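Local structure of toll-like receptor 6, Variable lymphocyte receptor B (Mus musculus, 3A79) at residues B[334-339]-B[358-363]; B[305-310]-B[329-334]; B[323-328]-B[342-347]. The protein probably senses microbial lipopeptides as the TLR6 member of a two-chain innate immune receptor, carried here as a leucine-rich repeat fusion with a lymphocyte receptor end. All blocks are in the same frame, centred on the assembly; numbering follows the deposited sequence.

Interaction 1: residues B[334-339]-B[358-363]; sequences KMLSIS and LNFTQN. With NAG (2-acetamido-2-deoxy-beta-D-glucopyranose), chain G.
Asn359 N donates to Leu336 O (3.2 Å) and Asn359 O accepts from Ile338 N (3.0 Å), the parallel pairing of neighbouring strands in the leucine-rich repeat solenoid, within the TLR6 part of the fusion. The first donor lies in the plane of the Leu336 carbonyl; the second is tilted 26° from that of Asn359. On the face carrying Leu336 and Leu358, CB of Leu336 meets CD2 of Leu358 at 3.7 Å. Two residues on, CB of Ile338 rests against CD2 of Phe360 at 3.8 Å, and Ile338 O sits at the edge of that ring. The opposite face is polar: Ser337 OG packs on CB of Asn359. Chi1 of 176° sets CG of Asn359 anti to the backbone N, and the amide beyond it carries the sugar, ND2 being covalently linked to C1 of the NAG of chain G. Asn359-Phe360-Thr361 is an N-glycosylation sequon. Thr361 OG1 donates in plane to Asn359 OD1 at 3.1 Å, which helps fix the rotation of the amide. Thr361 N adds a weak bond to the same oxygen. Ser339 OG accepts from Thr361 N at 3.3 Å and makes a weak bond, 3.5 Å, to O5 of the NAG. Farther out, the row of leucines continues to the strands on both sides: Leu382 of strand 381-383 packs on Leu358, and CB of Leu307 in strand 306-314 on CD1 of Leu336.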
loop_
_atom_site.group_PDB
_atom_site.type_symbol
_atom_site.label_atom_id
_atom_site.label_comp_id
_atom_site.label_asym_id
_atom_site.label_seq_id
_atom_site.Cartn_x
_atom_site.Cartn_y
_atom_site.Cartn_z
ATOM N N LYS B 334 -3.566 -20.282 21.418
ATOM C CA LYS B 334 -3.832 -18.929 21.910
ATOM C C LYS B 334 -3.131 -17.835 21.108
ATOM O O LYS B 334 -3.670 -16.744 20.943
ATOM C CB LYS B 334 -3.492 -18.795 23.400
ATOM C CG LYS B 334 -4.641 -19.242 24.306
ATOM C CD LYS B 334 -4.298 -19.196 25.794
ATOM C CE LYS B 334 -5.213 -20.145 26.578
ATOM N NZ LYS B 334 -4.688 -20.521 27.931
ATOM N N MET B 335 -1.936 -18.120 20.603
ATOM C CA MET B 335 -1.192 -17.106 19.867
ATOM C C MET B 335 -0.707 -17.556 18.497
ATOM O O MET B 335 -0.024 -18.570 18.375
ATOM C CB MET B 335 -0.004 -16.631 20.689
ATOM C CG MET B 335 -0.347 -16.290 22.110
ATOM S SD MET B 335 1.164 -16.179 23.061
ATOM C CE MET B 335 1.968 -14.828 22.187
ATOM N N LEU B 336 -1.066 -16.781 17.473
ATOM C CA LEU B 336 -0.583 -16.988 16.115
ATOM C C LEU B 336 0.049 -15.712 15.593
ATOM O O LEU B 336 -0.615 -14.682 15.532
ATOM C CB LEU B 336 -1.723 -17.382 15.184
ATOM C CG LEU B 336 -1.288 -17.613 13.735
ATOM C CD1 LEU B 336 -0.243 -18.712 13.659
ATOM C CD2 LEU B 336 -2.472 -17.951 12.849
ATOM N N SER B 337 1.330 -15.786 15.237
ATOM C CA SER B 337 2.000 -14.718 14.506
ATOM C C SER B 337 2.424 -15.227 13.125
ATOM O O SER B 337 3.072 -16.261 13.017
ATOM C CB SER B 337 3.238 -14.215 15.263
ATOM O OG SER B 337 2.931 -13.653 16.532
ATOM N N ILE B 338 2.049 -14.510 12.071
ATOM C CA ILE B 338 2.592 -14.777 10.741
ATOM C C ILE B 338 3.057 -13.489 10.088
ATOM O O ILE B 338 2.228 -12.686 9.682
ATOM C CB ILE B 338 1.562 -15.381 9.810
ATOM C CG1 ILE B 338 1.207 -16.804 10.247
ATOM C CG2 ILE B 338 2.100 -15.350 8.379
ATOM C CD1 ILE B 338 0.078 -17.421 9.443
ATOM N N SER B 339 4.372 -13.308 9.961
ATOM C CA SER B 339 4.951 -12.016 9.558
ATOM C C SER B 339 5.949 -12.075 8.392
ATOM O O SER B 339 6.621 -13.080 8.177
ATOM C CB SER B 339 5.633 -11.356 10.762
ATOM O OG SER B 339 4.722 -11.184 11.834
ATOM N N LEU B 358 -2.942 -12.131 17.997
ATOM C CA LEU B 358 -2.726 -12.209 16.561
ATOM C C LEU B 358 -1.761 -11.115 16.118
ATOM O O LEU B 358 -1.941 -9.949 16.457
ATOM C CB LEU B 358 -4.060 -12.114 15.822
ATOM C CG LEU B 358 -4.914 -13.377 15.949
ATOM C CD1 LEU B 358 -6.230 -13.193 15.242
ATOM C CD2 LEU B 358 -4.179 -14.601 15.406
ATOM N N ASN B 359 -0.724 -11.509 15.386
ATOM C CA ASN B 359 0.332 -10.604 14.950
ATOM C C ASN B 359 0.687 -10.932 13.513
ATOM O O ASN B 359 1.459 -11.845 13.252
ATOM C CB ASN B 359 1.557 -10.743 15.869
ATOM C CG ASN B 359 2.755 -9.888 15.430
ATOM O OD1 ASN B 359 2.749 -9.274 14.365
ATOM N ND2 ASN B 359 3.801 -9.868 16.271
ATOM N N PHE B 360 0.088 -10.197 12.581
ATOM C CA PHE B 360 0.369 -10.370 11.161
ATOM C C PHE B 360 1.138 -9.178 10.622
ATOM O O PHE B 360 0.626 -8.422 9.799
ATOM C CB PHE B 360 -0.926 -10.558 10.377
ATOM C CG PHE B 360 -1.744 -11.729 10.844
ATOM C CD1 PHE B 360 -2.883 -11.537 11.611
ATOM C CD2 PHE B 360 -1.363 -13.025 10.533
ATOM C CE1 PHE B 360 -3.635 -12.615 12.040
ATOM C CE2 PHE B 360 -2.110 -14.108 10.960
ATOM C CZ PHE B 360 -3.248 -13.903 11.716
ATOM N N THR B 361 2.373 -9.021 11.095
ATOM C CA THR B 361 3.212 -7.887 10.715
ATOM C C THR B 361 3.809 -8.041 9.321
ATOM O O THR B 361 4.222 -9.130 8.919
ATOM C CB THR B 361 4.376 -7.664 11.716
ATOM O OG1 THR B 361 3.937 -6.850 12.806
ATOM C CG2 THR B 361 5.526 -6.964 11.032
ATOM N N GLN B 362 3.847 -6.936 8.589
ATOM C CA GLN B 362 4.558 -6.875 7.323
ATOM C C GLN B 362 4.139 -7.948 6.321
ATOM O O GLN B 362 4.952 -8.741 5.857
ATOM C CB GLN B 362 6.064 -6.936 7.559
ATOM C CG GLN B 362 6.887 -6.584 6.328
ATOM C CD GLN B 362 8.363 -6.505 6.634
ATOM O OE1 GLN B 362 8.761 -5.958 7.660
ATOM N NE2 GLN B 362 9.184 -7.058 5.751
ATOM N N ASN B 363 2.862 -7.964 5.982
ATOM C CA ASN B 363 2.400 -8.793 4.889
ATOM C C ASN B 363 1.799 -7.875 3.850
ATOM O O ASN B 363 2.263 -6.758 3.666
ATOM C CB ASN B 363 1.361 -9.795 5.381
ATOM C CG ASN B 363 1.891 -10.676 6.478
ATOM O OD1 ASN B 363 1.301 -10.757 7.553
ATOM N ND2 ASN B 363 3.021 -11.334 6.224
HETATM C C1 NAG G . 4.946 -9.122 15.794
HETATM C C2 NAG G . 5.789 -8.806 17.032
HETATM C C3 NAG G . 7.190 -8.273 16.718
HETATM C C4 NAG G . 7.875 -8.986 15.549
HETATM C C5 NAG G . 6.889 -9.234 14.408
HETATM C C6 NAG G . 7.510 -10.140 13.360
HETATM C C7 NAG G . 4.648 -8.110 19.080
HETATM C C8 NAG G . 4.074 -6.954 19.854
HETATM N N2 NAG G . 5.105 -7.826 17.855
HETATM O O3 NAG G . 8.004 -8.338 17.876
HETATM O O4 NAG G . 8.986 -8.193 15.137
HETATM O O5 NAG G . 5.711 -9.861 14.870
HETATM O O6 NAG G . 8.086 -11.247 14.017
HETATM O O7 NAG G . 4.677 -9.243 19.573
#

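Interaction 2: residues B[305-310]-B[329-334]; sequences KSLMIE and AEMNIK. With NAG (2-acetamido-2-deoxy-beta-D-glucopyranose), chain C; NAG (2-acetamido-2-deoxy-beta-D-glucopyranose), chain G.
Leu307 and Met331 meet at about a right angle in the interior of the leucine-rich repeat solenoid, where the loop after helix 321-329 returns to the next strand of the TLR6 part. CD2 of Leu307 touches CE of Met331 at 3.7 Å, and SD of the same methionine is just as near. Ile333 closes on the leucine from its other end: chi2 of -155° holds its CD1 roughly anti, at 3.9 Å from Leu307 CB. Phe328 and Leu336 also pack on Leu307. The margin is looser. Lys334 N gives Lys305 O a weak bond of 3.5 Å, well off straight at 126°. Lys305 points away from the loop at its CB, and the end of Lys334 leads away. Lys305 NZ and Lys334 NZ stand 7.0 Å apart, so the two charges are not in contact; the former makes a weak hydrogen bond to Tyr280 OH. Farther along the strand, Glu310 turns to the glycan instead and holds it with both carboxylate oxygens: OE1 accepts from O6 of the chain G NAG at 2.8 Å, and OE2 accepts from N2 of the chain C NAG at 3.0 Å.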
loop_
_atom_site.group_PDB
_atom_site.type_symbol
_atom_site.label_atom_id
_atom_site.label_comp_id
_atom_site.label_asym_id
_atom_site.label_seq_id
_atom_site.Cartn_x
_atom_site.Cartn_y
_atom_site.Cartn_z
ATOM N N LYS B 305 0.975 -23.411 22.715
ATOM C CA LYS B 305 0.480 -22.104 23.097
ATOM C C LYS B 305 0.670 -21.122 21.943
ATOM O O LYS B 305 -0.134 -20.202 21.775
ATOM C CB LYS B 305 1.201 -21.611 24.353
ATOM C CG LYS B 305 0.794 -20.224 24.823
ATOM C CD LYS B 305 1.381 -19.940 26.207
ATOM C CE LYS B 305 1.209 -18.484 26.634
ATOM N NZ LYS B 305 1.920 -18.238 27.919
ATOM N N SER B 306 1.710 -21.337 21.133
ATOM C CA SER B 306 2.122 -20.332 20.149
ATOM C C SER B 306 2.784 -20.835 18.878
ATOM O O SER B 306 3.866 -21.403 18.925
ATOM C CB SER B 306 3.085 -19.322 20.790
ATOM O OG SER B 306 4.051 -18.886 19.840
ATOM N N LEU B 307 2.155 -20.568 17.738
ATOM C CA LEU B 307 2.836 -20.666 16.448
ATOM C C LEU B 307 3.358 -19.292 16.039
ATOM O O LEU B 307 2.682 -18.274 16.200
ATOM C CB LEU B 307 1.904 -21.208 15.371
ATOM C CG LEU B 307 2.609 -21.529 14.057
ATOM C CD1 LEU B 307 3.780 -22.450 14.322
ATOM C CD2 LEU B 307 1.631 -22.164 13.086
ATOM N N MET B 308 4.575 -19.260 15.520
ATOM C CA MET B 308 5.173 -18.005 15.103
ATOM C C MET B 308 5.969 -18.216 13.821
ATOM O O MET B 308 7.002 -18.886 13.827
ATOM C CB MET B 308 6.092 -17.473 16.192
ATOM C CG MET B 308 6.391 -15.996 16.059
ATOM S SD MET B 308 8.142 -15.602 15.961
ATOM C CE MET B 308 8.460 -16.116 14.290
ATOM N N ILE B 309 5.482 -17.647 12.723
ATOM C CA ILE B 309 6.144 -17.769 11.432
ATOM C C ILE B 309 6.637 -16.401 10.966
ATOM O O ILE B 309 5.900 -15.417 11.030
ATOM C CB ILE B 309 5.201 -18.373 10.382
ATOM C CG1 ILE B 309 4.516 -19.614 10.949
ATOM C CG2 ILE B 309 5.964 -18.750 9.142
ATOM C CD1 ILE B 309 3.891 -20.498 9.898
ATOM N N GLU B 310 7.886 -16.340 10.511
ATOM C CA GLU B 310 8.480 -15.078 10.082
ATOM C C GLU B 310 9.356 -15.244 8.861
ATOM O O GLU B 310 10.276 -16.052 8.852
ATOM C CB GLU B 310 9.297 -14.423 11.202
ATOM C CG GLU B 310 9.531 -12.928 10.976
ATOM C CD GLU B 310 10.451 -12.277 12.008
ATOM O OE1 GLU B 310 10.352 -12.603 13.218
ATOM O OE2 GLU B 310 11.267 -11.421 11.595
ATOM N N ALA B 329 -6.161 -20.676 10.090
ATOM C CA ALA B 329 -7.324 -20.041 10.690
ATOM C C ALA B 329 -8.008 -20.969 11.686
ATOM O O ALA B 329 -8.406 -20.543 12.776
ATOM C CB ALA B 329 -8.285 -19.591 9.617
ATOM N N GLU B 330 -8.115 -22.243 11.313
ATOM C CA GLU B 330 -8.747 -23.260 12.155
ATOM C C GLU B 330 -7.829 -23.833 13.245
ATOM O O GLU B 330 -8.085 -24.925 13.742
ATOM C CB GLU B 330 -9.275 -24.431 11.307
ATOM C CG GLU B 330 -9.951 -24.061 9.989
ATOM C CD GLU B 330 -10.703 -25.240 9.380
ATOM O OE1 GLU B 330 -10.654 -25.438 8.139
ATOM O OE2 GLU B 330 -11.349 -25.975 10.155
ATOM N N MET B 331 -6.765 -23.123 13.611
ATOM C CA MET B 331 -5.865 -23.605 14.665
ATOM C C MET B 331 -6.421 -23.263 16.034
ATOM O O MET B 331 -6.985 -22.181 16.227
ATOM C CB MET B 331 -4.448 -23.034 14.525
ATOM C CG MET B 331 -3.640 -23.635 13.390
ATOM S SD MET B 331 -1.966 -22.979 13.251
ATOM C CE MET B 331 -1.250 -24.291 12.265
ATOM N N ASN B 332 -6.264 -24.190 16.976
ATOM C CA ASN B 332 -6.809 -24.025 18.321
ATOM C C ASN B 332 -5.751 -23.708 19.371
ATOM O O ASN B 332 -5.697 -24.334 20.432
ATOM C CB ASN B 332 -7.636 -25.241 18.740
ATOM C CG ASN B 332 -6.815 -26.518 18.801
ATOM O OD1 ASN B 332 -5.742 -26.608 18.204
ATOM N ND2 ASN B 332 -7.324 -27.520 19.520
ATOM N N ILE B 333 -4.924 -22.716 19.063
ATOM C CA ILE B 333 -3.913 -22.237 19.986
ATOM C C ILE B 333 -4.275 -20.817 20.425
ATOM O O ILE B 333 -5.195 -20.223 19.877
ATOM C CB ILE B 333 -2.542 -22.264 19.318
ATOM C CG1 ILE B 333 -2.574 -21.443 18.026
ATOM C CG2 ILE B 333 -2.140 -23.700 19.019
ATOM C CD1 ILE B 333 -1.536 -21.863 17.005
ATOM N N LYS B 334 -3.566 -20.282 21.418
ATOM C CA LYS B 334 -3.832 -18.929 21.910
ATOM C C LYS B 334 -3.131 -17.835 21.108
ATOM O O LYS B 334 -3.670 -16.744 20.943
ATOM C CB LYS B 334 -3.492 -18.795 23.400
ATOM C CG LYS B 334 -4.641 -19.242 24.306
ATOM C CD LYS B 334 -4.298 -19.196 25.794
ATOM C CE LYS B 334 -5.213 -20.145 26.578
ATOM N NZ LYS B 334 -4.688 -20.521 27.931
HETATM C C1 NAG C . 10.204 -8.962 14.990
HETATM C C2 NAG C . 11.025 -8.422 13.807
HETATM C C3 NAG C . 12.448 -8.959 13.807
HETATM C C4 NAG C . 13.094 -8.678 15.158
HETATM C C5 NAG C . 12.262 -9.368 16.236
HETATM C C6 NAG C . 12.785 -9.073 17.634
HETATM C C7 NAG C . 9.877 -7.692 11.801
HETATM C C8 NAG C . 9.444 -8.048 10.399
HETATM N N2 NAG C . 10.420 -8.678 12.514
HETATM O O3 NAG C . 13.176 -8.438 12.710
HETATM O O4 NAG C . 14.433 -9.139 15.156
HETATM O O5 NAG C . 10.915 -8.942 16.212
HETATM O O6 NAG C . 12.537 -7.719 17.949
HETATM O O7 NAG C . 9.716 -6.550 12.260
HETATM C C1 NAG G . 4.946 -9.122 15.794
HETATM C C2 NAG G . 5.789 -8.806 17.032
HETATM C C3 NAG G . 7.190 -8.273 16.718
HETATM C C4 NAG G . 7.875 -8.986 15.549
HETATM C C5 NAG G . 6.889 -9.234 14.408
HETATM C C6 NAG G . 7.510 -10.140 13.360
HETATM C C7 NAG G . 4.648 -8.110 19.080
HETATM C C8 NAG G . 4.074 -6.954 19.854
HETATM N N2 NAG G . 5.105 -7.826 17.855
HETATM O O3 NAG G . 8.004 -8.338 17.876
HETATM O O4 NAG G . 8.986 -8.193 15.137
HETATM O O5 NAG G . 5.711 -9.861 14.870
HETATM O O6 NAG G . 8.086 -11.247 14.017
HETATM O O7 NAG G . 4.677 -9.243 19.573
#

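Interaction 3: residues B[323-328]-B[342-347]; sequences ALYSVF and PFIHMV
Tyr325 and Phe343 both carry CG anti to the carbonyl carbon (chi1 -62° in Tyr325), which puts each CG on the side of the other segment; the second torsions then turn the rings. They meet where a helix on the convex side of the leucine-rich repeat solenoid, 321-329, packs against the loop after strand 335-339, in the TLR6 part of the fusion. The two side chains slide past each other in opposite directions and form a T-shaped (edge-to-face) pair: the edge of Tyr325 points at the face of Phe343, planes at 77° and ring centroids 5.6 Å apart, with CE2 of Tyr325 3.8 Å from CG of Phe343. Beyond this edge the phenol oxygen reaches the loop backbone, and Ile344 N donates to Tyr325 OH at 3.1 Å in a nearly straight bond (163°). One face of the tyrosine is covered by a peptide oxygen, His345 O, which lies 3.4 Å above the Tyr325 ring plane over its centre. The loop thus holds the ring by edge, tip and face. Met346, bent at its second and third torsions, doubles back to bring CE near CD2 of Tyr325 and SD near the backbone of the helix. Leu324 flanks the aromatic pair, crossing Phe343 at about a right angle with CD2 4.0 Å from CE1 of Phe343. Inward, Phe328 and Phe343 both pack on Ile338, joining helix and loop to the strand between them. Outward, the loop meets the chain of another protein: the His345 ring stacks on an aromatic side chain there, and Ile344 and Val347 pack against aromatic groups. At the helix end of the tyrosine, Val347 CG2 touches Tyr325 CB at 3.9 Å.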
loop_
_atom_site.group_PDB
_atom_site.type_symbol
_atom_site.label_atom_id
_atom_site.label_comp_id
_atom_site.label_asym_id
_atom_site.label_seq_id
_atom_site.Cartn_x
_atom_site.Cartn_y
_atom_site.Cartn_z
ATOM N N ALA B 323 -7.162 -23.309 0.796
ATOM C CA ALA B 323 -6.323 -24.476 1.076
ATOM C C ALA B 323 -5.118 -24.144 1.932
ATOM O O ALA B 323 -4.614 -24.996 2.666
ATOM C CB ALA B 323 -5.875 -25.129 -0.221
ATOM N N LEU B 324 -4.661 -22.902 1.822
ATOM C CA LEU B 324 -3.501 -22.432 2.558
ATOM C C LEU B 324 -3.931 -21.729 3.841
ATOM O O LEU B 324 -3.459 -22.086 4.912
ATOM C CB LEU B 324 -2.644 -21.511 1.677
ATOM C CG LEU B 324 -1.584 -20.616 2.338
ATOM C CD1 LEU B 324 -0.369 -21.408 2.784
ATOM C CD2 LEU B 324 -1.161 -19.528 1.390
ATOM N N TYR B 325 -4.833 -20.753 3.749
ATOM C CA TYR B 325 -5.171 -19.937 4.924
ATOM C C TYR B 325 -5.982 -20.669 6.004
ATOM O O TYR B 325 -5.888 -20.349 7.194
ATOM C CB TYR B 325 -5.873 -18.622 4.543
ATOM C CG TYR B 325 -5.043 -17.687 3.688
ATOM C CD1 TYR B 325 -5.614 -17.002 2.624
ATOM C CD2 TYR B 325 -3.693 -17.493 3.936
ATOM C CE1 TYR B 325 -4.869 -16.152 1.835
ATOM C CE2 TYR B 325 -2.934 -16.640 3.149
ATOM C CZ TYR B 325 -3.530 -15.973 2.097
ATOM O OH TYR B 325 -2.788 -15.129 1.296
ATOM N N SER B 326 -6.781 -21.649 5.610
ATOM C CA SER B 326 -7.617 -22.325 6.596
ATOM C C SER B 326 -6.769 -23.169 7.561
ATOM O O SER B 326 -7.067 -23.259 8.752
ATOM C CB SER B 326 -8.693 -23.156 5.910
ATOM O OG SER B 326 -8.082 -24.121 5.081
ATOM N N VAL B 327 -5.703 -23.766 7.037
ATOM C CA VAL B 327 -4.745 -24.519 7.844
ATOM C C VAL B 327 -4.264 -23.749 9.078
ATOM O O VAL B 327 -3.939 -24.354 10.097
ATOM C CB VAL B 327 -3.542 -24.944 6.984
ATOM C CG1 VAL B 327 -2.369 -25.376 7.846
ATOM C CG2 VAL B 327 -3.960 -26.042 6.020
ATOM N N PHE B 328 -4.220 -22.419 8.986
ATOM C CA PHE B 328 -3.898 -21.572 10.137
ATOM C C PHE B 328 -5.149 -21.072 10.851
ATOM O O PHE B 328 -5.193 -21.022 12.071
ATOM C CB PHE B 328 -3.065 -20.356 9.723
ATOM C CG PHE B 328 -1.780 -20.701 9.059
ATOM C CD1 PHE B 328 -1.649 -20.591 7.684
ATOM C CD2 PHE B 328 -0.700 -21.137 9.801
ATOM C CE1 PHE B 328 -0.461 -20.915 7.063
ATOM C CE2 PHE B 328 0.490 -21.462 9.182
ATOM C CZ PHE B 328 0.608 -21.352 7.810
ATOM N N PRO B 342 4.273 -13.018 1.689
ATOM C CA PRO B 342 3.495 -12.456 0.578
ATOM C C PRO B 342 1.986 -12.558 0.793
ATOM O O PRO B 342 1.241 -12.266 -0.141
ATOM C CB PRO B 342 3.862 -13.355 -0.606
ATOM C CG PRO B 342 4.828 -14.383 -0.075
ATOM C CD PRO B 342 4.726 -14.384 1.401
ATOM N N PHE B 343 1.536 -12.970 1.977
ATOM C CA PHE B 343 0.110 -13.228 2.181
ATOM C C PHE B 343 -0.737 -11.964 2.007
ATOM O O PHE B 343 -0.325 -10.875 2.400
ATOM C CB PHE B 343 -0.158 -13.890 3.541
ATOM C CG PHE B 343 0.568 -15.192 3.738
ATOM C CD1 PHE B 343 1.052 -15.906 2.652
ATOM C CD2 PHE B 343 0.751 -15.713 5.008
ATOM C CE1 PHE B 343 1.726 -17.106 2.833
ATOM C CE2 PHE B 343 1.421 -16.918 5.189
ATOM C CZ PHE B 343 1.912 -17.609 4.099
ATOM N N ILE B 344 -1.920 -12.122 1.416
ATOM C CA ILE B 344 -2.794 -10.996 1.096
ATOM C C ILE B 344 -4.015 -10.920 2.011
ATOM O O ILE B 344 -4.834 -9.998 1.898
ATOM C CB ILE B 344 -3.299 -11.097 -0.345
ATOM C CG1 ILE B 344 -4.031 -12.417 -0.546
ATOM C CG2 ILE B 344 -2.157 -11.004 -1.324
ATOM C CD1 ILE B 344 -4.599 -12.584 -1.941
ATOM N N HIS B 345 -4.128 -11.883 2.923
ATOM C CA HIS B 345 -5.362 -12.085 3.677
ATOM C C HIS B 345 -5.232 -13.126 4.785
ATOM O O HIS B 345 -4.267 -13.893 4.831
ATOM C CB HIS B 345 -6.470 -12.530 2.718
ATOM C CG HIS B 345 -7.850 -12.311 3.251
ATOM N ND1 HIS B 345 -8.423 -11.061 3.337
ATOM C CD2 HIS B 345 -8.773 -13.178 3.728
ATOM C CE1 HIS B 345 -9.637 -11.168 3.841
ATOM N NE2 HIS B 345 -9.872 -12.442 4.093
ATOM N N MET B 346 -6.212 -13.142 5.681
ATOM C CA MET B 346 -6.392 -14.254 6.608
ATOM C C MET B 346 -7.881 -14.524 6.740
ATOM O O MET B 346 -8.686 -13.596 6.869
ATOM C CB MET B 346 -5.752 -13.979 7.974
ATOM C CG MET B 346 -5.925 -15.093 9.009
ATOM S SD MET B 346 -5.333 -16.717 8.476
ATOM C CE MET B 346 -3.703 -16.335 7.817
ATOM N N VAL B 347 -8.237 -15.800 6.676
ATOM C CA VAL B 347 -9.624 -16.236 6.736
ATOM C C VAL B 347 -10.171 -16.094 8.153
ATOM O O VAL B 347 -9.426 -16.196 9.120
ATOM C CB VAL B 347 -9.737 -17.697 6.251
ATOM C CG1 VAL B 347 -10.982 -18.347 6.769
ATOM C CG2 VAL B 347 -9.709 -17.742 4.741
#

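The three contacts cut through the solenoid, from the strand bearing the glycan and its neighbour to convex loops. Interactions 1 and 2, centres about 9 Å apart, are joined edge to edge by probable hydrogen bonds, Ser337 O to Ile309 N and Ser339 N to Ile309 O, both 2.8 Å; they also share Lys334 and the chain G NAG, linked to one and hydrogen-bonded by the other. Interaction 3 lies about 11 Å from the centre of interaction 1 and 12 Å from that of interaction 2. Its Phe328 links them: CG packs on Ile338 CD1 (3.8 Å), CE2 on Ile309 CD1 (3.6 Å). Its loop 342-347 also meets the other protein chain.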